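Local coordinates for Cys-Gly metallodipeptidase DUG1 (Saccharomyces cerevisiae, PDB 4G1P), which hydrolyses dipeptides, with high specificity for Cys-Gly, as a two-metal peptidase and serves as the catalytic component of the glutathione-degrading complex, at residues Gly217-Gln222 and Glu356-Leu361; Val240-Met245 and Asn374-Cys379; Ala280-Ile285 and Ile309-Trp314; Val164-Gly169 and Gly188-Val193. All coordinates share one frame; numbering follows the deposited sequence.

How the interactions relate
All four contacts are buried packing, spread over the two parts of this M20 peptidase. Interactions 1 and 2 both reach the lid-domain sheet, through its neighbouring strands 210-226 and 378-391, the first from a helix, the second where two loops meet; their centres lie about 25 Å apart and their segments alternate along the chain. Interaction 3 closes within the chain length that each of these spans, its centre about 25 Å from that of interaction 1. Interaction 4 belongs to the catalytic domain, about 29 Å from interaction 1 between centres, and its Cys166 side chain is about 9 Å from that of His102, a probable zinc ligand. Cys218 in interaction 1 touches the bound cysteine. Interactions 1, 2 and 3 also touch the second subunit.

Interaction 1 (Gly217-Gln222 and Glu356-Leu361); sequences GCNYYQ and EKLTSL
Tyr221 and Thr359 join a central strand of the lid-domain sheet to a helix that packs on one face of that sheet. Strand 217-222 and helix 356-361 run at 32° to each other, their axes 10.3 Å apart at closest approach, a gap that the long tyrosine is well suited to bridge. Its hydroxyl ends the reach in a hydrogen bond, OH of Tyr221 to OG1 of Thr359, 2.7 Å, in which either could be the donor. OG1 lies at the edge of the phenol ring, in its plane. Thr359 turns OG1 to the side of its own backbone N (chi1 -72°), from where it also makes a weak bond to Ser355 O, one turn back. Leu358 supplies the apolar share: its CG sits 3.8 Å from Tyr221 OH, while CD2 slides past the Asn219 side chain, 4.1 Å from its CG. A phenylalanine in place of Tyr221 would probably cost Thr359 OG1 its hydrogen bond to the hydroxyl and open a small gap beside Leu358. Around this pairing, Tyr221 also packs on Leu383 of strand 378-391, Leu358 on Ile267 of helix 267-270, and Cys218, pointing away from the helix, touches the bound cysteine.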
loop_
_atom_site.group_PDB
_atom_site.type_symbol
_atom_site.label_atom_id
_atom_site.label_comp_id
_atom_site.label_asym_id
_atom_site.label_seq_id
_atom_site.Cartn_x
_atom_site.Cartn_y
_atom_site.Cartn_z
ATOM N N GLY A 217 -19.544 16.337 -8.723
ATOM C CA GLY A 217 -18.977 15.303 -9.558
ATOM C C GLY A 217 -17.653 14.826 -8.975
ATOM O O GLY A 217 -17.231 15.241 -7.891
ATOM N N CYS A 218 -16.991 13.941 -9.700
ATOM C CA CYS A 218 -15.736 13.389 -9.228
ATOM C C CYS A 218 -14.815 12.998 -10.388
ATOM O O CYS A 218 -15.195 12.241 -11.284
ATOM C CB CYS A 218 -15.984 12.195 -8.289
ATOM S SG CYS A 218 -14.477 11.584 -7.470
ATOM N N ASN A 219 -13.607 13.545 -10.375
ATOM C CA ASN A 219 -12.593 13.159 -11.344
ATOM C C ASN A 219 -11.454 12.465 -10.617
ATOM O O ASN A 219 -10.824 13.048 -9.730
ATOM C CB ASN A 219 -12.094 14.375 -12.131
ATOM C CG ASN A 219 -13.056 14.795 -13.235
ATOM O OD1 ASN A 219 -14.257 14.537 -13.155
ATOM N ND2 ASN A 219 -12.530 15.426 -14.276
ATOM N N TYR A 220 -11.212 11.208 -10.956
ATOM C CA TYR A 220 -10.216 10.444 -10.226
ATOM C C TYR A 220 -8.970 10.262 -11.079
ATOM O O TYR A 220 -9.039 9.732 -12.197
ATOM C CB TYR A 220 -10.784 9.098 -9.791
ATOM C CG TYR A 220 -10.091 8.500 -8.592
ATOM C CD1 TYR A 220 -8.830 7.938 -8.704
ATOM C CD2 TYR A 220 -10.697 8.495 -7.348
ATOM C CE1 TYR A 220 -8.189 7.390 -7.607
ATOM C CE2 TYR A 220 -10.068 7.949 -6.250
ATOM C CZ TYR A 220 -8.808 7.396 -6.386
ATOM O OH TYR A 220 -8.172 6.835 -5.304
ATOM N N TYR A 221 -7.837 10.709 -10.545
ATOM C CA TYR A 221 -6.579 10.700 -11.291
ATOM C C TYR A 221 -5.509 9.817 -10.653
ATOM O O TYR A 221 -5.507 9.569 -9.434
ATOM C CB TYR A 221 -6.028 12.125 -11.449
ATOM C CG TYR A 221 -6.958 13.055 -12.179
ATOM C CD1 TYR A 221 -7.043 13.035 -13.556
ATOM C CD2 TYR A 221 -7.765 13.944 -11.486
ATOM C CE1 TYR A 221 -7.904 13.875 -14.230
ATOM C CE2 TYR A 221 -8.634 14.788 -12.148
ATOM C CZ TYR A 221 -8.702 14.749 -13.521
ATOM O OH TYR A 221 -9.566 15.592 -14.193
ATOM N N GLN A 222 -4.599 9.346 -11.494
ATOM C CA GLN A 222 -3.381 8.712 -11.014
ATOM C C GLN A 222 -2.186 9.329 -11.723
ATOM O O GLN A 222 -2.165 9.437 -12.953
ATOM C CB GLN A 222 -3.410 7.185 -11.195
ATOM C CG GLN A 222 -3.491 6.703 -12.629
ATOM C CD GLN A 222 -3.517 5.192 -12.731
ATOM O OE1 GLN A 222 -3.552 4.487 -11.725
ATOM N NE2 GLN A 222 -3.499 4.686 -13.954
ATOM N N GLU A 356 -13.327 17.776 -19.150
ATOM C CA GLU A 356 -12.217 17.907 -20.091
ATOM C C GLU A 356 -11.183 18.952 -19.679
ATOM O O GLU A 356 -10.008 18.634 -19.485
ATOM C CB GLU A 356 -12.760 18.287 -21.459
ATOM C CG GLU A 356 -12.215 17.468 -22.602
ATOM C CD GLU A 356 -12.966 16.171 -22.778
ATOM O OE1 GLU A 356 -13.811 15.867 -21.907
ATOM O OE2 GLU A 356 -12.724 15.465 -23.786
ATOM N N LYS A 357 -11.621 20.203 -19.554
ATOM C CA LYS A 357 -10.710 21.282 -19.182
ATOM C C LYS A 357 -9.991 21.012 -17.856
ATOM O O LYS A 357 -8.807 21.310 -17.706
ATOM C CB LYS A 357 -11.429 22.638 -19.137
ATOM C CG LYS A 357 -10.460 23.820 -18.964
ATOM C CD LYS A 357 -11.159 25.181 -19.072
ATOM C CE LYS A 357 -10.194 26.359 -18.820
ATOM N NZ LYS A 357 -10.284 26.938 -17.430
ATOM N N LEU A 358 -10.717 20.447 -16.900
ATOM C CA LEU A 358 -10.154 20.171 -15.594
ATOM C C LEU A 358 -9.004 19.192 -15.745
ATOM O O LEU A 358 -7.936 19.369 -15.159
ATOM C CB LEU A 358 -11.214 19.588 -14.667
ATOM C CG LEU A 358 -10.671 19.155 -13.311
ATOM C CD1 LEU A 358 -10.018 20.304 -12.625
ATOM C CD2 LEU A 358 -11.760 18.613 -12.457
ATOM N N THR A 359 -9.231 18.165 -16.552
ATOM C CA THR A 359 -8.220 17.162 -16.814
ATOM C C THR A 359 -6.982 17.755 -17.484
ATOM O O THR A 359 -5.845 17.406 -17.140
ATOM C CB THR A 359 -8.803 16.040 -17.663
ATOM O OG1 THR A 359 -9.690 15.273 -16.848
ATOM C CG2 THR A 359 -7.710 15.133 -18.213
ATOM N N SER A 360 -7.198 18.658 -18.433
ATOM C CA SER A 360 -6.084 19.335 -19.062
ATOM C C SER A 360 -5.333 20.140 -18.029
ATOM O O SER A 360 -4.100 20.101 -17.979
ATOM C CB SER A 360 -6.560 20.249 -20.178
ATOM O OG SER A 360 -7.020 19.484 -21.274
ATOM N N LEU A 361 -6.069 20.863 -17.195
ATOM C CA LEU A 361 -5.421 21.717 -16.212
ATOM C C LEU A 361 -4.586 20.872 -15.269
ATOM O O LEU A 361 -3.498 21.271 -14.871
ATOM C CB LEU A 361 -6.449 22.515 -15.426
ATOM C CG LEU A 361 -7.171 23.592 -16.229
ATOM C CD1 LEU A 361 -8.398 24.103 -15.453
ATOM C CD2 LEU A 361 -6.214 24.737 -16.596
#

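Interaction 2 (Val240-Met245 and Asn374-Cys379); sequences VVAEPM and NSPNKC
Asn377 packs against Pro244 and Ala242 where two loops of the lid domain come together, one entering helix 244-252 and the other, shaped by an ST turn at Ser375, leading into strand 378-391. The close part of the contact is centred on the asparagine amide. With CG beside the backbone N (chi1 -71°), the side chain of Asn377 reaches across to the other loop, and its ND2 rests against the Glu243-Pro244 peptide bond, 3.5 Å from Pro244 N and 3.6 Å from Glu243 C. The side chains of Pro244 and Asn377 cross at about a right angle, CD of Pro244 3.8 Å from ND2 of Asn377. Proline suits this first position of a helix, where the backbone needs no N-H to offer, and the small CB of Ala242 lets the loops come close. No hydrogen bond crosses between the segments; ND2 of Asn377 is instead satisfied by OD2 of Asp247, one turn into the helix, which Ser375 OG also bonds. Glu243, at the N-cap position, points away to the side covered by the second subunit, bonding Ser320 and Ile321 there. Toward solvent the contact thins: exposed Pro376 touches Ala242 alone, through its CG-CD edge, CG 3.5 Å from Ala242 CB. The turn itself is closed by Asn377 N donating to Ser375 OG, 3.0 Å long and fairly straight at 162°.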
loop_
_atom_site.group_PDB
_atom_site.type_symbol
_atom_site.label_atom_id
_atom_site.label_comp_id
_atom_site.label_asym_id
_atom_site.label_seq_id
_atom_site.Cartn_x
_atom_site.Cartn_y
_atom_site.Cartn_z
ATOM N N VAL A 240 22.308 7.574 -5.717
ATOM C CA VAL A 240 22.986 7.432 -6.997
ATOM C C VAL A 240 22.040 7.284 -8.188
ATOM O O VAL A 240 22.386 7.645 -9.299
ATOM C CB VAL A 240 24.005 6.266 -6.917
ATOM C CG1 VAL A 240 23.660 5.149 -7.886
ATOM C CG2 VAL A 240 25.424 6.786 -7.111
ATOM N N VAL A 241 20.842 6.756 -7.944
ATOM C CA VAL A 241 19.780 6.703 -8.951
ATOM C C VAL A 241 18.627 7.579 -8.500
ATOM O O VAL A 241 18.412 7.768 -7.306
ATOM C CB VAL A 241 19.251 5.277 -9.147
ATOM C CG1 VAL A 241 20.417 4.311 -9.383
ATOM C CG2 VAL A 241 18.469 4.838 -7.933
ATOM N N ALA A 242 17.888 8.135 -9.445
ATOM C CA ALA A 242 16.776 8.997 -9.080
ATOM C C ALA A 242 15.590 8.139 -8.616
ATOM O O ALA A 242 15.353 7.048 -9.154
ATOM C CB ALA A 242 16.392 9.863 -10.236
ATOM N N GLU A 243 14.853 8.624 -7.617
ATOM C CA GLU A 243 13.762 7.841 -7.040
ATOM C C GLU A 243 12.370 8.377 -7.415
ATOM O O GLU A 243 12.014 9.511 -7.078
ATOM C CB GLU A 243 13.913 7.754 -5.522
ATOM C CG GLU A 243 15.306 7.328 -5.077
ATOM C CD GLU A 243 15.415 7.045 -3.577
ATOM O OE1 GLU A 243 14.378 6.988 -2.873
ATOM O OE2 GLU A 243 16.553 6.883 -3.093
ATOM N N PRO A 244 11.581 7.558 -8.128
ATOM C CA PRO A 244 10.188 7.884 -8.436
ATOM C C PRO A 244 9.406 8.348 -7.202
ATOM O O PRO A 244 8.683 9.336 -7.288
ATOM C CB PRO A 244 9.643 6.562 -8.964
ATOM C CG PRO A 244 10.813 5.943 -9.626
ATOM C CD PRO A 244 12.007 6.310 -8.783
ATOM N N MET A 245 9.573 7.673 -6.071
ATOM C CA MET A 245 8.902 8.101 -4.848
ATOM C C MET A 245 9.237 9.535 -4.425
ATOM O O MET A 245 8.385 10.239 -3.880
ATOM C CB MET A 245 9.159 7.128 -3.692
ATOM C CG MET A 245 8.177 5.963 -3.642
ATOM S SD MET A 245 6.419 6.430 -3.548
ATOM C CE MET A 245 6.310 7.022 -1.861
ATOM N N ASN A 374 13.726 18.430 -12.712
ATOM C CA ASN A 374 14.970 18.069 -13.372
ATOM C C ASN A 374 15.321 16.638 -13.000
ATOM O O ASN A 374 16.385 16.357 -12.449
ATOM C CB ASN A 374 16.105 19.032 -13.008
ATOM C CG ASN A 374 15.969 20.382 -13.687
ATOM O OD1 ASN A 374 15.706 20.464 -14.891
ATOM N ND2 ASN A 374 16.152 21.453 -12.919
ATOM N N SER A 375 14.390 15.741 -13.295
ATOM C CA SER A 375 14.534 14.346 -12.951
ATOM C C SER A 375 14.607 13.528 -14.219
ATOM O O SER A 375 13.887 13.800 -15.178
ATOM C CB SER A 375 13.345 13.889 -12.106
ATOM O OG SER A 375 13.162 12.485 -12.196
ATOM N N PRO A 376 15.471 12.509 -14.226
ATOM C CA PRO A 376 15.581 11.591 -15.362
ATOM C C PRO A 376 14.395 10.643 -15.468
ATOM O O PRO A 376 14.308 9.903 -16.432
ATOM C CB PRO A 376 16.843 10.789 -15.037
ATOM C CG PRO A 376 16.949 10.846 -13.563
ATOM C CD PRO A 376 16.387 12.163 -13.127
ATOM N N ASN A 377 13.495 10.661 -14.494
ATOM C CA ASN A 377 12.384 9.718 -14.477
ATOM C C ASN A 377 11.310 10.029 -15.533
ATOM O O ASN A 377 11.275 11.135 -16.088
ATOM C CB ASN A 377 11.783 9.637 -13.062
ATOM C CG ASN A 377 12.703 8.911 -12.067
ATOM O OD1 ASN A 377 13.324 7.910 -12.404
ATOM N ND2 ASN A 377 12.783 9.421 -10.841
ATOM N N LYS A 378 10.464 9.041 -15.825
ATOM C CA LYS A 378 9.300 9.227 -16.699
ATOM C C LYS A 378 8.082 9.599 -15.851
ATOM O O LYS A 378 7.970 9.171 -14.704
ATOM C CB LYS A 378 8.993 7.951 -17.491
ATOM C CG LYS A 378 10.120 7.482 -18.385
ATOM C CD LYS A 378 9.831 6.108 -19.031
ATOM C CE LYS A 378 10.361 4.911 -18.200
ATOM N NZ LYS A 378 11.867 4.782 -18.129
ATOM N N CYS A 379 7.173 10.392 -16.407
ATOM C CA CYS A 379 5.997 10.821 -15.653
ATOM C C CYS A 379 4.842 11.209 -16.548
ATOM O O CYS A 379 5.021 11.791 -17.623
ATOM C CB CYS A 379 6.319 11.988 -14.705
ATOM S SG CYS A 379 4.902 12.517 -13.646
#

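Interaction 3 (Ala280-Ile285 and Ile309-Trp314); sequences ALYKDI and ILMHRW
Tyr282 and Leu310 bring the backbones nearest, 7.9 Å between their CA atoms, where the chain leaving helix 276-281 passes the last turns of helix 306-314. Tyr282 turns its ring obliquely to both Met311 and Trp314, meeting one through CE2 and the other through CE1. CE1 of Tyr282 lies 3.9 Å from Trp314 CE3; the two ring planes stand at 55°, and the side chains slide past each other in opposite directions. CE2 of Tyr282 lies 4.1 Å from Met311 CG, and SD lies 5.3 Å from the ring centroid, an oblique Met-aromatic contact. Ile285 completes the patch with both branches: CD1 comes tip to tip with the indole, in its plane at the edge and 3.7 Å from Trp314 CZ3, while CG2, anti to the backbone N, lies 3.9 Å from Leu310 CD1. An alanine in place of Tyr282 would probably open a gap beside Met311 and Trp314, and leave Glu278 without the hydroxyl it bonds. With no hydrogen bond between the segments, cohesion rests on dispersion and exclusion of water, which apolar and aromatic side chains supply, while the hydroxyl of Tyr282 bonds Glu278, outside the patch.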
loop_
_atom_site.group_PDB
_atom_site.type_symbol
_atom_site.label_atom_id
_atom_site.label_comp_id
_atom_site.label_asym_id
_atom_site.label_seq_id
_atom_site.Cartn_x
_atom_site.Cartn_y
_atom_site.Cartn_z
ATOM N N ALA A 280 -30.057 31.708 -0.540
ATOM C CA ALA A 280 -31.313 31.607 0.201
ATOM C C ALA A 280 -31.490 30.218 0.786
ATOM O O ALA A 280 -31.718 30.059 1.986
ATOM C CB ALA A 280 -32.491 31.941 -0.696
ATOM N N LEU A 281 -31.367 29.212 -0.074
ATOM C CA LEU A 281 -31.540 27.819 0.327
ATOM C C LEU A 281 -30.579 27.350 1.422
ATOM O O LEU A 281 -30.868 26.369 2.107
ATOM C CB LEU A 281 -31.430 26.903 -0.887
ATOM C CG LEU A 281 -32.430 27.195 -2.001
ATOM C CD1 LEU A 281 -31.864 26.767 -3.334
ATOM C CD2 LEU A 281 -33.739 26.481 -1.737
ATOM N N TYR A 282 -29.468 28.034 1.561
ATOM C CA TYR A 282 -28.437 27.578 2.438
ATOM C C TYR A 282 -28.727 27.991 3.831
ATOM O O TYR A 282 -28.095 27.561 4.753
ATOM C CB TYR A 282 -27.061 28.068 2.021
ATOM C CG TYR A 282 -26.552 27.478 0.753
ATOM C CD1 TYR A 282 -27.054 26.310 0.263
ATOM C CD2 TYR A 282 -25.595 28.103 0.042
ATOM C CE1 TYR A 282 -26.602 25.786 -0.896
ATOM C CE2 TYR A 282 -25.130 27.562 -1.102
ATOM C CZ TYR A 282 -25.644 26.416 -1.560
ATOM O OH TYR A 282 -25.166 25.936 -2.703
ATOM N N LYS A 283 -29.707 28.824 4.007
ATOM C CA LYS A 283 -29.912 29.299 5.329
ATOM C C LYS A 283 -31.115 28.564 5.800
ATOM O O LYS A 283 -31.926 28.132 5.029
ATOM C CB LYS A 283 -29.854 30.806 5.379
ATOM C CG LYS A 283 -29.391 31.266 6.726
ATOM C CD LYS A 283 -29.247 30.077 7.661
ATOM C CE LYS A 283 -29.363 30.514 9.122
ATOM N NZ LYS A 283 -29.791 31.938 9.292
ATOM N N ASP A 284 -31.185 28.412 7.095
ATOM C CA ASP A 284 -32.196 27.617 7.703
ATOM C C ASP A 284 -31.863 26.185 7.730
ATOM O O ASP A 284 -32.682 25.376 8.050
ATOM C CB ASP A 284 -33.411 27.647 6.813
ATOM C CG ASP A 284 -34.369 28.671 7.235
ATOM O OD1 ASP A 284 -34.411 28.947 8.428
ATOM O OD2 ASP A 284 -35.046 29.256 6.391
ATOM N N ILE A 285 -30.627 25.870 7.495
ATOM C CA ILE A 285 -30.242 24.501 7.464
ATOM C C ILE A 285 -29.893 24.342 8.904
ATOM O O ILE A 285 -29.587 25.285 9.556
ATOM C CB ILE A 285 -29.285 24.137 6.336
ATOM C CG1 ILE A 285 -30.082 23.886 5.091
ATOM C CG2 ILE A 285 -28.493 22.902 6.677
ATOM C CD1 ILE A 285 -29.279 24.055 3.858
ATOM N N ILE A 309 -18.688 25.411 6.279
ATOM C CA ILE A 309 -18.686 23.961 6.237
ATOM C C ILE A 309 -19.614 23.494 5.125
ATOM O O ILE A 309 -19.253 22.641 4.315
ATOM C CB ILE A 309 -19.161 23.356 7.552
ATOM C CG1 ILE A 309 -18.248 23.781 8.699
ATOM C CG2 ILE A 309 -19.184 21.852 7.446
ATOM C CD1 ILE A 309 -18.840 23.545 10.078
ATOM N N LEU A 310 -20.806 24.080 5.063
ATOM C CA LEU A 310 -21.779 23.620 4.091
ATOM C C LEU A 310 -21.318 23.931 2.671
ATOM O O LEU A 310 -21.371 23.066 1.791
ATOM C CB LEU A 310 -23.176 24.175 4.387
ATOM C CG LEU A 310 -23.790 23.789 5.742
ATOM C CD1 LEU A 310 -25.064 24.571 6.006
ATOM C CD2 LEU A 310 -24.053 22.292 5.861
ATOM N N MET A 311 -20.832 25.145 2.454
ATOM C CA MET A 311 -20.451 25.547 1.106
ATOM C C MET A 311 -19.203 24.842 0.594
ATOM O O MET A 311 -19.063 24.599 -0.610
ATOM C CB MET A 311 -20.311 27.063 1.001
ATOM C CG MET A 311 -21.657 27.775 0.996
ATOM S SD MET A 311 -21.491 29.488 0.502
ATOM C CE MET A 311 -20.206 30.019 1.632
ATOM N N HIS A 312 -18.310 24.495 1.511
ATOM C CA HIS A 312 -17.130 23.751 1.124
ATOM C C HIS A 312 -17.379 22.247 0.963
ATOM O O HIS A 312 -16.611 21.574 0.276
ATOM C CB HIS A 312 -15.945 24.072 2.040
ATOM C CG HIS A 312 -15.276 25.365 1.693
ATOM N ND1 HIS A 312 -15.451 26.518 2.427
ATOM C CD2 HIS A 312 -14.479 25.700 0.651
ATOM C CE1 HIS A 312 -14.772 27.501 1.865
ATOM N NE2 HIS A 312 -14.175 27.031 0.786
ATOM N N ARG A 313 -18.452 21.725 1.565
ATOM C CA ARG A 313 -18.916 20.377 1.222
ATOM C C ARG A 313 -19.712 20.354 -0.073
ATOM O O ARG A 313 -19.689 19.361 -0.783
ATOM C CB ARG A 313 -19.838 19.796 2.284
ATOM C CG ARG A 313 -19.266 19.709 3.654
ATOM C CD ARG A 313 -20.380 19.400 4.633
ATOM N NE ARG A 313 -20.824 18.021 4.503
ATOM C CZ ARG A 313 -20.897 17.179 5.522
ATOM N NH1 ARG A 313 -20.574 17.597 6.732
ATOM N NH2 ARG A 313 -21.305 15.931 5.333
ATOM N N TRP A 314 -20.443 21.428 -0.366
ATOM C CA TRP A 314 -21.466 21.362 -1.417
ATOM C C TRP A 314 -21.143 22.022 -2.754
ATOM O O TRP A 314 -21.520 21.500 -3.802
ATOM C CB TRP A 314 -22.801 21.914 -0.915
ATOM C CG TRP A 314 -23.425 21.118 0.181
ATOM C CD1 TRP A 314 -23.060 19.876 0.604
ATOM C CD2 TRP A 314 -24.524 21.523 1.013
ATOM N NE1 TRP A 314 -23.856 19.485 1.648
ATOM C CE2 TRP A 314 -24.766 20.474 1.918
ATOM C CE3 TRP A 314 -25.325 22.674 1.080
ATOM C CZ2 TRP A 314 -25.784 20.532 2.876
ATOM C CZ3 TRP A 314 -26.328 22.736 2.033
ATOM C CH2 TRP A 314 -26.549 21.671 2.918
#

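Interaction 4 (Val164-Gly169 and Gly188-Val193); sequences VTCFEG and GYFKGV
OE2 of Glu168 is gripped by two hydroxyls, those of Tyr100 and Ser175, at the end of a strand whose Val164 and Cys166 pack on Tyr189 and Phe190. Because side chains alternate along a strand, Val164 and Cys166 point toward the loop while Thr165 between them points away. Val164 places CG1 anti to its backbone N (chi1 173°), where it meets both aromatic rings: 3.9 Å from Tyr189 CE1, in the plane of that ring at its edge, and 4.1 Å from Phe190 CE1, again near the ring edge. Cys166 adds a sulfur-aromatic contact, with SG 4.0 Å from Phe190 CZ and oblique to the ring. Two overlapping type I turns present the aromatics, the first closed by Lys191 N to Gly188 O at 3.1 Å, the second by Val193 N to Phe190 O at 3.2 Å. Tyr189 keeps its hydroxyl bonded to Asp60 O, and its ring makes a cation-pi contact with Arg87. The loop is the return of a beta-alpha-beta crossover: strand 162-168, helix 178-185, then strand 195-198, parallel to the first with strand 96-102 between them. Phe190 lies between the sheet and helix 426-433, touching Leu85 and Leu98 of strands 83-88 and 96-102 and Leu433 of the helix.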
loop_
_atom_site.group_PDB
_atom_site.type_symbol
_atom_site.label_atom_id
_atom_site.label_comp_id
_atom_site.label_asym_id
_atom_site.label_seq_id
_atom_site.Cartn_x
_atom_site.Cartn_y
_atom_site.Cartn_z
ATOM N N VAL A 164 -40.139 0.888 -12.093
ATOM C CA VAL A 164 -39.167 0.388 -13.048
ATOM C C VAL A 164 -37.830 0.484 -12.363
ATOM O O VAL A 164 -37.559 1.451 -11.651
ATOM C CB VAL A 164 -39.154 1.207 -14.346
ATOM C CG1 VAL A 164 -38.017 0.777 -15.254
ATOM C CG2 VAL A 164 -40.463 1.041 -15.058
ATOM N N THR A 165 -37.001 -0.530 -12.558
ATOM C CA THR A 165 -35.805 -0.672 -11.767
ATOM C C THR A 165 -34.591 -0.604 -12.648
ATOM O O THR A 165 -34.621 -1.047 -13.781
ATOM C CB THR A 165 -35.837 -1.997 -10.982
ATOM O OG1 THR A 165 -35.390 -1.758 -9.662
ATOM C CG2 THR A 165 -34.936 -3.021 -11.566
ATOM N N CYS A 166 -33.523 -0.025 -12.125
ATOM C CA CYS A 166 -32.246 -0.002 -12.818
ATOM C C CYS A 166 -31.105 -0.101 -11.782
ATOM O O CYS A 166 -30.610 0.903 -11.280
ATOM C CB CYS A 166 -32.133 1.263 -13.679
ATOM S SG CYS A 166 -30.567 1.397 -14.588
ATOM N N PHE A 167 -30.718 -1.327 -11.452
ATOM C CA PHE A 167 -29.731 -1.595 -10.403
ATOM C C PHE A 167 -28.401 -2.067 -11.006
ATOM O O PHE A 167 -28.338 -3.130 -11.629
ATOM C CB PHE A 167 -30.268 -2.666 -9.444
ATOM C CG PHE A 167 -31.504 -2.251 -8.671
ATOM C CD1 PHE A 167 -31.754 -0.917 -8.377
ATOM C CD2 PHE A 167 -32.412 -3.211 -8.215
ATOM C CE1 PHE A 167 -32.898 -0.538 -7.650
ATOM C CE2 PHE A 167 -33.562 -2.846 -7.483
ATOM C CZ PHE A 167 -33.799 -1.509 -7.195
ATOM N N GLU A 168 -27.341 -1.283 -10.841
ATOM C CA GLU A 168 -26.046 -1.657 -11.418
ATOM C C GLU A 168 -25.143 -2.231 -10.345
ATOM O O GLU A 168 -25.466 -2.158 -9.156
ATOM C CB GLU A 168 -25.347 -0.462 -12.085
ATOM C CG GLU A 168 -24.838 0.588 -11.093
ATOM C CD GLU A 168 -23.697 1.429 -11.640
ATOM O OE1 GLU A 168 -22.839 0.885 -12.361
ATOM O OE2 GLU A 168 -23.656 2.639 -11.347
ATOM N N GLY A 169 -24.010 -2.790 -10.772
ATOM C CA GLY A 169 -23.037 -3.376 -9.867
ATOM C C GLY A 169 -21.617 -2.894 -10.138
ATOM O O GLY A 169 -20.639 -3.599 -9.859
ATOM N N GLY A 188 -36.471 2.906 -25.325
ATOM C CA GLY A 188 -36.666 1.470 -25.267
ATOM C C GLY A 188 -37.242 1.085 -23.926
ATOM O O GLY A 188 -38.392 1.424 -23.628
ATOM N N TYR A 189 -36.448 0.395 -23.106
ATOM C CA TYR A 189 -36.933 -0.083 -21.811
ATOM C C TYR A 189 -37.422 1.063 -20.931
ATOM O O TYR A 189 -38.331 0.873 -20.143
ATOM C CB TYR A 189 -35.865 -0.899 -21.078
ATOM C CG TYR A 189 -36.402 -1.796 -19.994
ATOM C CD1 TYR A 189 -36.764 -1.283 -18.758
ATOM C CD2 TYR A 189 -36.531 -3.160 -20.198
ATOM C CE1 TYR A 189 -37.266 -2.101 -17.760
ATOM C CE2 TYR A 189 -37.027 -3.992 -19.204
ATOM C CZ TYR A 189 -37.396 -3.455 -17.990
ATOM O OH TYR A 189 -37.896 -4.264 -17.001
ATOM N N PHE A 190 -36.838 2.250 -21.087
ATOM C CA PHE A 190 -37.171 3.395 -20.246
ATOM C C PHE A 190 -38.115 4.409 -20.904
ATOM O O PHE A 190 -38.276 5.524 -20.390
ATOM C CB PHE A 190 -35.898 4.127 -19.848
ATOM C CG PHE A 190 -34.949 3.294 -19.046
ATOM C CD1 PHE A 190 -35.422 2.401 -18.097
ATOM C CD2 PHE A 190 -33.582 3.394 -19.247
ATOM C CE1 PHE A 190 -34.549 1.636 -17.350
ATOM C CE2 PHE A 190 -32.706 2.632 -18.499
ATOM C CZ PHE A 190 -33.190 1.750 -17.548
ATOM N N LYS A 191 -38.738 4.024 -22.019
ATOM C CA LYS A 191 -39.520 4.959 -22.829
ATOM C C LYS A 191 -40.620 5.694 -22.061
ATOM O O LYS A 191 -40.792 6.905 -22.230
ATOM C CB LYS A 191 -40.091 4.284 -24.087
ATOM C CG LYS A 191 -41.402 3.529 -23.902
ATOM C CD LYS A 191 -41.900 2.964 -25.237
ATOM C CE LYS A 191 -43.094 2.007 -25.075
ATOM N NZ LYS A 191 -44.413 2.696 -24.861
ATOM N N GLY A 192 -41.342 4.993 -21.197
ATOM C CA GLY A 192 -42.485 5.612 -20.550
ATOM C C GLY A 192 -42.230 6.309 -19.223
ATOM O O GLY A 192 -43.174 6.753 -18.564
ATOM N N VAL A 193 -40.963 6.415 -18.835
ATOM C CA VAL A 193 -40.612 6.898 -17.507
ATOM C C VAL A 193 -41.047 8.344 -17.282
ATOM O O VAL A 193 -40.823 9.203 -18.129
ATOM C CB VAL A 193 -39.100 6.752 -17.238
ATOM C CG1 VAL A 193 -38.748 7.368 -15.917
ATOM C CG2 VAL A 193 -38.699 5.287 -17.255
#